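Local atomic coordinates of conserved hypothetical protein NMB0706 (PDB entry 1RV9), a protein that is of unknown function but belongs to a family named after multi-copper polyphenol oxidoreductase laccases, so an enzymatic role is possible. Residues T115-P120 and H227-E232; D234-Y239 and G246-L251; A136-L141 and Q177-A182; L18-P23 and V28-T33. One frame throughout, in Å; residues are numbered along the deposited sequence.

Contact 1. Residues T115-P120 and H227-E232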
loop_
_atom_site.group_PDB
_atom_site.type_symbol
_atom_site.label_atom_id
_atom_site.label_comp_id
_atom_site.label_asym_id
_atom_site.label_seq_id
_atom_site.Cartn_x
_atom_site.Cartn_y
_atom_site.Cartn_z
ATOM N N THR A 115 -5.111 3.487 -0.066
ATOM C CA THR A 115 -4.650 4.088 1.180
ATOM C C THR A 115 -4.811 5.605 1.232
ATOM O O THR A 115 -5.068 6.254 0.220
ATOM C CB THR A 115 -3.146 3.798 1.399
ATOM O OG1 THR A 115 -2.388 4.458 0.377
ATOM C CG2 THR A 115 -2.862 2.303 1.327
ATOM N N ALA A 116 -4.639 6.148 2.433
ATOM C CA ALA A 116 -4.690 7.583 2.698
ATOM C C ALA A 116 -3.983 7.777 4.040
ATOM O O ALA A 116 -4.547 8.343 4.974
ATOM C CB ALA A 116 -6.136 8.078 2.772
ATOM N N ASP A 117 -2.748 7.269 4.105
ATOM C CA ASP A 117 -1.849 7.314 5.271
ATOM C C ASP A 117 -1.214 5.947 5.505
ATOM O O ASP A 117 -0.011 5.846 5.747
ATOM C CB ASP A 117 -2.565 7.727 6.566
ATOM C CG ASP A 117 -2.704 9.237 6.721
ATOM O OD1 ASP A 117 -2.138 10.000 5.908
ATOM O OD2 ASP A 117 -3.388 9.658 7.676
ATOM N N CYS A 118 -2.021 4.891 5.444
ATOM C CA CYS A 118 -1.484 3.553 5.665
ATOM C C CYS A 118 -0.450 3.219 4.601
ATOM O O CYS A 118 -0.477 3.755 3.496
ATOM C CB CYS A 118 -2.605 2.513 5.679
ATOM S SG CYS A 118 -3.653 2.623 7.152
ATOM N N LEU A 119 0.461 2.315 4.934
ATOM C CA LEU A 119 1.534 1.959 4.020
ATOM C C LEU A 119 1.220 0.952 2.920
ATOM O O LEU A 119 0.806 -0.169 3.202
ATOM C CB LEU A 119 2.726 1.435 4.822
ATOM C CG LEU A 119 3.932 0.972 4.003
ATOM C CD1 LEU A 119 4.621 2.177 3.369
ATOM C CD2 LEU A 119 4.895 0.211 4.909
ATOM N N PRO A 120 1.401 1.350 1.649
ATOM C CA PRO A 120 1.147 0.434 0.536
ATOM C C PRO A 120 2.500 -0.197 0.214
ATOM O O PRO A 120 3.509 0.505 0.158
ATOM C CB PRO A 120 0.690 1.351 -0.608
ATOM C CG PRO A 120 0.767 2.777 -0.057
ATOM C CD PRO A 120 1.646 2.716 1.157
ATOM N N HIS A 227 7.888 9.782 0.609
ATOM C CA HIS A 227 6.767 10.707 0.746
ATOM C C HIS A 227 6.146 10.747 2.136
ATOM O O HIS A 227 6.427 9.906 2.991
ATOM C CB HIS A 227 5.655 10.327 -0.234
ATOM C CG HIS A 227 6.043 10.420 -1.676
ATOM N ND1 HIS A 227 6.033 11.607 -2.375
ATOM C CD2 HIS A 227 6.419 9.465 -2.560
ATOM C CE1 HIS A 227 6.382 11.380 -3.630
ATOM N NE2 HIS A 227 6.622 10.088 -3.767
ATOM N N CYS A 228 5.308 11.757 2.344
ATOM C CA CYS A 228 4.535 11.903 3.569
ATOM C C CYS A 228 3.172 12.346 3.070
ATOM O O CYS A 228 3.025 13.432 2.509
ATOM C CB CYS A 228 5.079 12.969 4.518
ATOM S SG CYS A 228 3.972 13.148 5.960
ATOM N N THR A 229 2.177 11.490 3.251
ATOM C CA THR A 229 0.833 11.801 2.802
ATOM C C THR A 229 0.248 13.024 3.503
ATOM O O THR A 229 -0.597 13.718 2.942
ATOM C CB THR A 229 -0.094 10.599 3.015
ATOM O OG1 THR A 229 0.014 10.146 4.371
ATOM C CG2 THR A 229 0.289 9.466 2.079
ATOM N N VAL A 230 0.696 13.296 4.724
ATOM C CA VAL A 230 0.185 14.449 5.461
ATOM C C VAL A 230 0.764 15.760 4.929
ATOM O O VAL A 230 0.029 16.715 4.670
ATOM C CB VAL A 230 0.497 14.333 6.971
ATOM C CG1 VAL A 230 0.155 15.634 7.683
ATOM C CG2 VAL A 230 -0.303 13.191 7.573
ATOM N N LEU A 231 2.080 15.798 4.756
ATOM C CA LEU A 231 2.754 16.996 4.268
ATOM C C LEU A 231 2.429 17.358 2.819
ATOM O O LEU A 231 2.260 18.532 2.493
ATOM C CB LEU A 231 4.271 16.840 4.431
ATOM C CG LEU A 231 5.154 17.996 3.951
ATOM C CD1 LEU A 231 4.771 19.277 4.677
ATOM C CD2 LEU A 231 6.617 17.660 4.206
ATOM N N GLU A 232 2.331 16.356 1.954
ATOM C CA GLU A 232 2.060 16.600 0.539
ATOM C C GLU A 232 0.573 16.651 0.215
ATOM O O GLU A 232 0.057 15.825 -0.541
ATOM C CB GLU A 232 2.756 15.524 -0.284
ATOM C CG GLU A 232 4.262 15.535 -0.080
ATOM C CD GLU A 232 4.938 14.324 -0.667
ATOM O OE1 GLU A 232 4.655 13.996 -1.835
ATOM O OE2 GLU A 232 5.759 13.706 0.042
#
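Thr229 points its side chain at Asp117, and its hydroxyl gives a hydrogen bond to the carboxylate, OG1 to OD1 at 2.6 Å. Asp117 lies in the tight crossing from strand 110-115 to strand 119-125, which carries the chain from one sheet of the alpha-beta-beta-alpha sandwich to the other. The two side chains meet at a slant. The hydroxyl reaches OD1 on its anti side, 19° out of the carboxylate plane. Thr229 OG1 lies between its own backbone N and carbonyl carbon (chi1 52°). Its methyl takes another branch and touches Met248 of strand 248-254. Val230 adds an apolar flank, with CG2 4.0 Å from Asp117 OD1. The same OD1 is hydrogen-bonded to Ser238 OG, and OD2 accepts from Arg240 N. The carboxylate therefore sits at the start of helix 239-242, where the helix N terminus and the bond from Arg240 N would probably favour a negative charge. Next in the chain is Cys118, which may belong, with His135 and Asp100, to a Cys-His-Asp triad. The 227-232 turn is braced by Glu232. Its OE1 uses the syn lone pair for His227 ND1 at 2.8 Å, and its OE2 takes Cys228 N at 3.0 Å from above the carboxylate plane. Within the turn, Cys228 SG accepts the N-H of Leu231 at 3.5 Å.

Contact 2. Residues D234-Y239 and G246-L251. With SO4 (sulfate ion), chain B.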
loop_
_atom_site.group_PDB
_atom_site.type_symbol
_atom_site.label_atom_id
_atom_site.label_comp_id
_atom_site.label_asym_id
_atom_site.label_seq_id
_atom_site.Cartn_x
_atom_site.Cartn_y
_atom_site.Cartn_z
ATOM N N ASP A 234 -1.182 18.562 -1.705
ATOM C CA ASP A 234 -1.605 18.786 -3.081
ATOM C C ASP A 234 -1.396 17.543 -3.930
ATOM O O ASP A 234 -1.646 17.559 -5.134
ATOM C CB ASP A 234 -0.844 19.962 -3.699
ATOM C CG ASP A 234 -1.153 21.277 -3.015
ATOM O OD1 ASP A 234 -2.350 21.579 -2.819
ATOM O OD2 ASP A 234 -0.201 22.010 -2.679
ATOM N N THR A 235 -0.950 16.461 -3.300
ATOM C CA THR A 235 -0.696 15.223 -4.027
ATOM C C THR A 235 -1.423 14.001 -3.481
ATOM O O THR A 235 -1.917 13.177 -4.249
ATOM C CB THR A 235 0.810 14.896 -4.043
ATOM O OG1 THR A 235 1.536 16.016 -4.563
ATOM C CG2 THR A 235 1.082 13.677 -4.911
ATOM N N PHE A 236 -1.497 13.885 -2.160
ATOM C CA PHE A 236 -2.133 12.716 -1.559
ATOM C C PHE A 236 -3.249 12.998 -0.569
ATOM O O PHE A 236 -3.280 14.049 0.078
ATOM C CB PHE A 236 -1.081 11.869 -0.836
ATOM C CG PHE A 236 0.046 11.415 -1.713
ATOM C CD1 PHE A 236 -0.171 10.487 -2.725
ATOM C CD2 PHE A 236 1.329 11.922 -1.532
ATOM C CE1 PHE A 236 0.879 10.069 -3.546
ATOM C CE2 PHE A 236 2.379 11.509 -2.346
ATOM C CZ PHE A 236 2.153 10.582 -3.355
ATOM N N PHE A 237 -4.162 12.036 -0.463
ATOM C CA PHE A 237 -5.259 12.098 0.496
ATOM C C PHE A 237 -4.627 11.693 1.828
ATOM O O PHE A 237 -3.654 10.929 1.854
ATOM C CB PHE A 237 -6.344 11.069 0.164
ATOM C CG PHE A 237 -7.118 11.361 -1.090
ATOM C CD1 PHE A 237 -7.928 12.489 -1.179
ATOM C CD2 PHE A 237 -7.087 10.472 -2.159
ATOM C CE1 PHE A 237 -8.704 12.723 -2.314
ATOM C CE2 PHE A 237 -7.857 10.695 -3.298
ATOM C CZ PHE A 237 -8.669 11.824 -3.375
ATOM N N SER A 238 -5.183 12.189 2.928
ATOM C CA SER A 238 -4.674 11.859 4.255
ATOM C C SER A 238 -5.775 11.888 5.301
ATOM O O SER A 238 -6.436 12.910 5.495
ATOM C CB SER A 238 -3.574 12.835 4.673
ATOM O OG SER A 238 -3.182 12.596 6.018
ATOM N N TYR A 239 -5.972 10.760 5.974
ATOM C CA TYR A 239 -6.983 10.681 7.013
ATOM C C TYR A 239 -6.560 11.530 8.208
ATOM O O TYR A 239 -7.376 12.235 8.805
ATOM C CB TYR A 239 -7.184 9.226 7.454
ATOM C CG TYR A 239 -8.125 9.085 8.626
ATOM C CD1 TYR A 239 -7.656 9.186 9.937
ATOM C CD2 TYR A 239 -9.492 8.915 8.427
ATOM C CE1 TYR A 239 -8.529 9.127 11.020
ATOM C CE2 TYR A 239 -10.372 8.857 9.504
ATOM C CZ TYR A 239 -9.882 8.964 10.793
ATOM O OH TYR A 239 -10.752 8.927 11.859
ATOM N N GLY A 246 -10.665 10.930 0.438
ATOM C CA GLY A 246 -10.537 9.880 -0.554
ATOM C C GLY A 246 -9.405 8.906 -0.301
ATOM O O GLY A 246 -8.722 8.966 0.722
ATOM N N ARG A 247 -9.222 7.993 -1.245
ATOM C CA ARG A 247 -8.161 7.000 -1.167
ATOM C C ARG A 247 -7.449 6.916 -2.510
ATOM O O ARG A 247 -8.094 6.870 -3.555
ATOM C CB ARG A 247 -8.737 5.619 -0.837
ATOM C CG ARG A 247 -9.369 5.504 0.543
ATOM C CD ARG A 247 -8.323 5.534 1.643
ATOM N NE ARG A 247 -8.920 5.349 2.964
ATOM C CZ ARG A 247 -9.561 6.296 3.644
ATOM N NH1 ARG A 247 -9.696 7.518 3.140
ATOM N NH2 ARG A 247 -10.076 6.016 4.831
ATOM N N MET A 248 -6.121 6.934 -2.489
ATOM C CA MET A 248 -5.387 6.769 -3.731
ATOM C C MET A 248 -5.028 5.289 -3.729
ATOM O O MET A 248 -5.391 4.566 -2.799
ATOM C CB MET A 248 -4.130 7.650 -3.787
ATOM C CG MET A 248 -3.213 7.575 -2.592
ATOM S SD MET A 248 -3.564 8.861 -1.384
ATOM C CE MET A 248 -2.456 8.349 -0.085
ATOM N N ALA A 249 -4.337 4.817 -4.753
ATOM C CA ALA A 249 -4.001 3.402 -4.775
ATOM C C ALA A 249 -2.630 3.143 -5.347
ATOM O O ALA A 249 -2.084 3.962 -6.080
ATOM C CB ALA A 249 -5.034 2.640 -5.576
ATOM N N SER A 250 -2.074 1.998 -4.976
ATOM C CA SER A 250 -0.782 1.576 -5.486
ATOM C C SER A 250 -1.082 0.276 -6.206
ATOM O O SER A 250 -1.579 -0.686 -5.600
ATOM C CB SER A 250 0.208 1.368 -4.341
ATOM O OG SER A 250 0.476 2.610 -3.713
ATOM N N LEU A 251 -0.807 0.271 -7.507
ATOM C CA LEU A 251 -1.083 -0.878 -8.358
ATOM C C LEU A 251 0.172 -1.442 -8.989
ATOM O O LEU A 251 1.139 -0.722 -9.237
ATOM C CB LEU A 251 -2.055 -0.487 -9.480
ATOM C CG LEU A 251 -3.412 0.112 -9.111
ATOM C CD1 LEU A 251 -3.245 1.569 -8.708
ATOM C CD2 LEU A 251 -4.341 0.006 -10.316
HETATM S S SO4 B . -9.739 2.587 6.332
HETATM O O1 SO4 B . -10.921 2.275 7.161
HETATM O O2 SO4 B . -10.178 2.989 4.981
HETATM O O3 SO4 B . -8.984 3.689 6.950
HETATM O O4 SO4 B . -8.882 1.393 6.227
#
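Gly246 lies flat against the ring of Phe237. Its CA is 3.6 Å from the ring centroid and only 4° off the normal, a CH-pi contact over the face. Having no side chain, the glycine can come this close. The backbone runs on across the ring, and Arg247 N is 3.4 Å from Phe237 CD2. Met248 turns its thioether to the aromatic pair. Its SD lies at the edge of the Phe236 ring, a Met-aromatic contact, and obliquely beside the Phe237 ring. Met248 SD also accepts a weak hydrogen bond from Phe237 N at 3.4 Å. Met248 CE packs 3.9 Å from Phe236 CB and comes near Phe237 O, a buried carbonyl with no hydrogen-bonding partner in the model. These contacts join the two ends of a short connection, in which helix 239-242 leads from the 234-239 loop back to strand 248-254, the middle strand of the five-stranded sheet. Further out, Arg247 folds back and NH1 binds Gly246 O at 3.0 Å, 62° above the carbonyl plane. This bond helps to fix the guanidinium, which presents its edge to a sulfate ion. NH2 reaches sulfate O2 at 3.0 Å, while the bonds from NE to O2 and from NH2 to O3 are weak. His52 and His82 also bind the sulfate, probably picked up during crystallisation. Thr235 CG2 covers one face of the Phe236 ring.

Contact 3. Residues A136-L141 and Q177-A182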
loop_
_atom_site.group_PDB
_atom_site.type_symbol
_atom_site.label_atom_id
_atom_site.label_comp_id
_atom_site.label_asym_id
_atom_site.label_seq_id
_atom_site.Cartn_x
_atom_site.Cartn_y
_atom_site.Cartn_z
ATOM N N ALA A 136 -0.575 -2.240 4.302
ATOM C CA ALA A 136 0.076 -2.309 5.598
ATOM C C ALA A 136 -0.214 -1.170 6.560
ATOM O O ALA A 136 0.597 -0.252 6.710
ATOM C CB ALA A 136 1.593 -2.453 5.403
ATOM N N GLY A 137 -1.386 -1.219 7.188
ATOM C CA GLY A 137 -1.717 -0.237 8.202
ATOM C C GLY A 137 -0.910 -0.763 9.376
ATOM O O GLY A 137 -0.268 -1.808 9.236
ATOM N N TRP A 138 -0.921 -0.102 10.527
ATOM C CA TRP A 138 -0.117 -0.624 11.626
ATOM C C TRP A 138 -0.589 -1.997 12.094
ATOM O O TRP A 138 0.222 -2.827 12.483
ATOM C CB TRP A 138 -0.064 0.357 12.808
ATOM C CG TRP A 138 -1.304 0.447 13.646
ATOM C CD1 TRP A 138 -2.343 1.322 13.491
ATOM C CD2 TRP A 138 -1.613 -0.343 14.798
ATOM N NE1 TRP A 138 -3.276 1.129 14.480
ATOM C CE2 TRP A 138 -2.857 0.111 15.294
ATOM C CE3 TRP A 138 -0.964 -1.395 15.459
ATOM C CZ2 TRP A 138 -3.460 -0.447 16.428
ATOM C CZ3 TRP A 138 -1.562 -1.948 16.584
ATOM C CH2 TRP A 138 -2.801 -1.474 17.056
ATOM N N ARG A 139 -1.895 -2.249 12.036
ATOM C CA ARG A 139 -2.417 -3.541 12.472
ATOM C C ARG A 139 -1.954 -4.680 11.569
ATOM O O ARG A 139 -1.460 -5.700 12.048
ATOM C CB ARG A 139 -3.947 -3.502 12.531
ATOM C CG ARG A 139 -4.484 -2.687 13.697
ATOM C CD ARG A 139 -5.985 -2.472 13.599
ATOM N NE ARG A 139 -6.469 -1.628 14.690
ATOM C CZ ARG A 139 -6.635 -2.038 15.943
ATOM N NH1 ARG A 139 -6.368 -3.293 16.281
ATOM N NH2 ARG A 139 -7.051 -1.182 16.868
ATOM N N GLY A 140 -2.115 -4.512 10.261
ATOM C CA GLY A 140 -1.693 -5.557 9.345
ATOM C C GLY A 140 -0.185 -5.724 9.321
ATOM O O GLY A 140 0.331 -6.837 9.172
ATOM N N LEU A 141 0.531 -4.617 9.473
ATOM C CA LEU A 141 1.987 -4.664 9.453
ATOM C C LEU A 141 2.491 -5.445 10.666
ATOM O O LEU A 141 3.322 -6.347 10.535
ATOM C CB LEU A 141 2.562 -3.241 9.445
ATOM C CG LEU A 141 4.075 -3.107 9.244
ATOM C CD1 LEU A 141 4.478 -3.733 7.917
ATOM C CD2 LEU A 141 4.473 -1.635 9.284
ATOM N N GLN A 177 1.198 3.543 23.372
ATOM C CA GLN A 177 1.904 2.359 23.844
ATOM C C GLN A 177 1.384 1.053 23.244
ATOM O O GLN A 177 2.130 0.081 23.113
ATOM C CB GLN A 177 1.810 2.290 25.371
ATOM C CG GLN A 177 2.779 1.319 26.020
ATOM C CD GLN A 177 4.224 1.746 25.845
ATOM O OE1 GLN A 177 4.597 2.872 26.183
ATOM N NE2 GLN A 177 5.046 0.848 25.318
ATOM N N ASP A 178 0.107 1.027 22.882
ATOM C CA ASP A 178 -0.476 -0.180 22.308
ATOM C C ASP A 178 0.163 -0.495 20.957
ATOM O O ASP A 178 0.522 -1.642 20.689
ATOM C CB ASP A 178 -1.997 -0.023 22.174
ATOM C CG ASP A 178 -2.396 1.073 21.203
ATOM O OD1 ASP A 178 -1.779 2.161 21.232
ATOM O OD2 ASP A 178 -3.343 0.851 20.417
ATOM N N VAL A 179 0.316 0.523 20.118
ATOM C CA VAL A 179 0.934 0.340 18.809
ATOM C C VAL A 179 2.394 -0.042 19.020
ATOM O O VAL A 179 2.922 -0.940 18.363
ATOM C CB VAL A 179 0.876 1.633 17.971
ATOM C CG1 VAL A 179 1.552 1.410 16.627
ATOM C CG2 VAL A 179 -0.570 2.060 17.776
ATOM N N PHE A 180 3.040 0.648 19.952
ATOM C CA PHE A 180 4.437 0.388 20.267
ATOM C C PHE A 180 4.639 -1.075 20.658
ATOM O O PHE A 180 5.513 -1.757 20.121
ATOM C CB PHE A 180 4.888 1.315 21.403
ATOM C CG PHE A 180 6.328 1.146 21.791
ATOM C CD1 PHE A 180 6.710 0.145 22.675
ATOM C CD2 PHE A 180 7.304 1.979 21.258
ATOM C CE1 PHE A 180 8.050 -0.025 23.025
ATOM C CE2 PHE A 180 8.645 1.819 21.600
ATOM C CZ PHE A 180 9.017 0.814 22.486
ATOM N N ASP A 181 3.822 -1.561 21.590
ATOM C CA ASP A 181 3.933 -2.942 22.047
ATOM C C ASP A 181 3.613 -3.964 20.957
ATOM O O ASP A 181 4.237 -5.021 20.894
ATOM C CB ASP A 181 3.017 -3.190 23.252
ATOM C CG ASP A 181 3.438 -2.406 24.482
ATOM O OD1 ASP A 181 4.616 -1.997 24.560
ATOM O OD2 ASP A 181 2.589 -2.211 25.378
ATOM N N ALA A 182 2.645 -3.650 20.100
ATOM C CA ALA A 182 2.257 -4.564 19.029
ATOM C C ALA A 182 3.452 -4.934 18.160
ATOM O O ALA A 182 3.498 -6.014 17.576
ATOM C CB ALA A 182 1.163 -3.937 18.173
#
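The first turn of helix 138-143 meets helix 177-184 chiefly through the indole of Trp138. Val179 CG2 sits over one face, 3.9 Å from the centroid of the six-membered ring and 9° off its normal, a CH-pi contact. CG1 of the same valine lies 3.9 Å from Trp138 CE3, so both methyls rest on the indole. Ala182 meets the ring differently. Its CB comes in at the edge, 3.7 Å from CZ3. Asp178 crosses the end of the indole at about a right angle, with OD2 4.1 Å from CH2 and the two planes 71° apart. Asp178, Val179 and Ala182 lie on one side of helix 177-184. Gly137 is the N-cap of the tryptophan's helix, which follows directly on strand 131-136. With chi1 at 75°, Trp138 directs its indole across to the second helix. Trp138 and Leu141 also touch Phe183 there. Arg139 covers the opposite face of the indole. Its CG stands over the ring, and its guanidinium turns one face to CZ2, tilted against the indole. The charges of Arg139 and Asp178 are opposite but not in contact, with NH2 5.5 Å from OD2.

Contact 4. Residues L18-P23 and V28-T33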
loop_
_atom_site.group_PDB
_atom_site.type_symbol
_atom_site.label_atom_id
_atom_site.label_comp_id
_atom_site.label_asym_id
_atom_site.label_seq_id
_atom_site.Cartn_x
_atom_site.Cartn_y
_atom_site.Cartn_z
ATOM N N LEU A 18 1.991 8.538 -10.859
ATOM C CA LEU A 18 3.395 8.302 -10.579
ATOM C C LEU A 18 3.654 6.820 -10.783
ATOM O O LEU A 18 2.718 6.035 -10.935
ATOM C CB LEU A 18 3.714 8.680 -9.135
ATOM C CG LEU A 18 3.278 10.069 -8.670
ATOM C CD1 LEU A 18 3.579 10.224 -7.190
ATOM C CD2 LEU A 18 3.996 11.131 -9.486
ATOM N N THR A 19 4.927 6.448 -10.803
ATOM C CA THR A 19 5.317 5.054 -10.952
ATOM C C THR A 19 6.425 4.807 -9.947
ATOM O O THR A 19 7.111 5.741 -9.524
ATOM C CB THR A 19 5.834 4.728 -12.370
ATOM O OG1 THR A 19 6.993 5.520 -12.657
ATOM C CG2 THR A 19 4.757 5.007 -13.406
ATOM N N ALA A 20 6.595 3.553 -9.558
ATOM C CA ALA A 20 7.615 3.201 -8.585
ATOM C C ALA A 20 9.023 3.363 -9.130
ATOM O O ALA A 20 9.318 2.957 -10.254
ATOM C CB ALA A 20 7.409 1.769 -8.115
ATOM N N ASP A 21 9.886 3.973 -8.324
ATOM C CA ASP A 21 11.277 4.144 -8.705
ATOM C C ASP A 21 12.039 2.989 -8.078
ATOM O O ASP A 21 12.420 3.035 -6.907
ATOM C CB ASP A 21 11.829 5.479 -8.198
ATOM C CG ASP A 21 13.330 5.605 -8.408
ATOM O OD1 ASP A 21 13.858 4.970 -9.348
ATOM O OD2 ASP A 21 13.980 6.348 -7.640
ATOM N N TRP A 22 12.223 1.934 -8.861
ATOM C CA TRP A 22 12.940 0.756 -8.410
ATOM C C TRP A 22 13.467 -0.003 -9.622
ATOM O O TRP A 22 13.002 0.204 -10.741
ATOM C CB TRP A 22 12.029 -0.127 -7.542
ATOM C CG TRP A 22 10.771 -0.667 -8.191
ATOM C CD1 TRP A 22 10.193 -0.267 -9.368
ATOM C CD2 TRP A 22 9.917 -1.681 -7.651
ATOM N NE1 TRP A 22 9.032 -0.976 -9.591
ATOM C CE2 TRP A 22 8.841 -1.852 -8.553
ATOM C CE3 TRP A 22 9.961 -2.469 -6.491
ATOM C CZ2 TRP A 22 7.811 -2.772 -8.326
ATOM C CZ3 TRP A 22 8.940 -3.385 -6.265
ATOM C CH2 TRP A 22 7.879 -3.531 -7.182
ATOM N N PRO A 23 14.465 -0.874 -9.415
ATOM C CA PRO A 23 15.047 -1.648 -10.517
ATOM C C PRO A 23 14.216 -2.835 -10.993
ATOM O O PRO A 23 14.766 -3.864 -11.389
ATOM C CB PRO A 23 16.400 -2.075 -9.953
ATOM C CG PRO A 23 16.109 -2.247 -8.498
ATOM C CD PRO A 23 15.259 -1.033 -8.183
ATOM N N VAL A 28 7.312 -5.488 -15.400
ATOM C CA VAL A 28 6.637 -5.215 -14.140
ATOM C C VAL A 28 6.256 -3.745 -14.173
ATOM O O VAL A 28 7.117 -2.863 -14.153
ATOM C CB VAL A 28 7.536 -5.498 -12.920
ATOM C CG1 VAL A 28 6.867 -4.983 -11.645
ATOM C CG2 VAL A 28 7.773 -6.994 -12.801
ATOM N N LYS A 29 4.954 -3.492 -14.251
ATOM C CA LYS A 29 4.434 -2.140 -14.315
ATOM C C LYS A 29 3.789 -1.738 -13.003
ATOM O O LYS A 29 3.209 -2.572 -12.305
ATOM C CB LYS A 29 3.397 -2.034 -15.432
ATOM C CG LYS A 29 3.901 -2.474 -16.796
ATOM C CD LYS A 29 5.055 -1.611 -17.250
ATOM C CE LYS A 29 5.491 -1.985 -18.655
ATOM N NZ LYS A 29 6.596 -1.109 -19.121
ATOM N N THR A 30 3.891 -0.456 -12.673
ATOM C CA THR A 30 3.288 0.059 -11.456
ATOM C C THR A 30 2.581 1.380 -11.720
ATOM O O THR A 30 2.900 2.104 -12.665
ATOM C CB THR A 30 4.330 0.303 -10.332
ATOM O OG1 THR A 30 5.302 1.261 -10.770
ATOM C CG2 THR A 30 5.020 -0.989 -9.947
ATOM N N LEU A 31 1.607 1.678 -10.876
ATOM C CA LEU A 31 0.881 2.929 -10.982
ATOM C C LEU A 31 0.597 3.363 -9.557
ATOM O O LEU A 31 -0.113 2.677 -8.819
ATOM C CB LEU A 31 -0.433 2.752 -11.748
ATOM C CG LEU A 31 -1.167 4.064 -12.054
ATOM C CD1 LEU A 31 -0.377 4.846 -13.091
ATOM C CD2 LEU A 31 -2.570 3.778 -12.571
ATOM N N ILE A 32 1.192 4.483 -9.167
ATOM C CA ILE A 32 1.001 5.048 -7.840
ATOM C C ILE A 32 0.140 6.273 -8.099
ATOM O O ILE A 32 0.644 7.303 -8.537
ATOM C CB ILE A 32 2.347 5.481 -7.222
ATOM C CG1 ILE A 32 3.296 4.278 -7.150
ATOM C CG2 ILE A 32 2.123 6.092 -5.842
ATOM C CD1 ILE A 32 2.774 3.118 -6.322
ATOM N N THR A 33 -1.160 6.164 -7.851
ATOM C CA THR A 33 -2.041 7.291 -8.118
ATOM C C THR A 33 -1.926 8.395 -7.080
ATOM O O THR A 33 -1.485 8.172 -5.950
ATOM C CB THR A 33 -3.524 6.851 -8.220
ATOM O OG1 THR A 33 -4.036 6.553 -6.916
ATOM C CG2 THR A 33 -3.649 5.611 -9.097
HETATM O O HOH W 1 7.617 -0.656 -12.128
#
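Thr30 OG1 accepts a hydrogen bond from Ala20 N at 2.9 Å and also binds a water at 3.3 Å. The setting is an antiparallel strand pair at the margin of the five-stranded sheet, where strand 17-18 runs beside strand 28-33. Leu18 and Ile32 form a hydrogen-bonded pair. Ile32 N binds Leu18 O at 2.8 Å in a nearly straight bond (171°), and Leu18 N returns a bond to Ile32 O. The side chains of both residues lie on the same face of the sheet, CB to CB 4.0 Å. Beyond Leu18 the first segment leaves the strand, and the threonine hydroxyl takes over the backbone N-H of Ala20. A chi1 of 60° aims Thr30 OG1 at Ala20 N and CG2 at Trp22, 3.7 Å from CZ2 and oblique to the ring. Ala20 CB covers one face of this indole, off toward its rim. Strand 248-254 flanks strand 28-33 on the side away from strand 17-18. Leu122 and Cys124 of the second sheet pack against Thr30 and Val28. The bridging water lies in the indole plane, accepts from Trp22 NE1 at 2.9 Å and donates to Val28 O at 3.0 Å.

Overall arrangement
From the N terminus, contact 4 comes first and closes a short loop that sets strand 17-18 beside strand 28-33. Contact 1 opens next, where the chain passes between the two main sheets, and closes far along at residues 227-232. Contact 3 opens and closes within that span and joins two helices on the other side of the chain's centre from contact 4. Contact 2 follows as a short closure around helix 239-242. No two contacts cross. Contacts 1 and 2 touch through a probable backbone hydrogen bond between Thr115 N and Met248 O. Contacts 2 and 4 share the five-stranded sheet through strands 248-254 and 28-33. Leu119 and Ala136, on adjacent strands of the second sheet, link contacts 1 and 3.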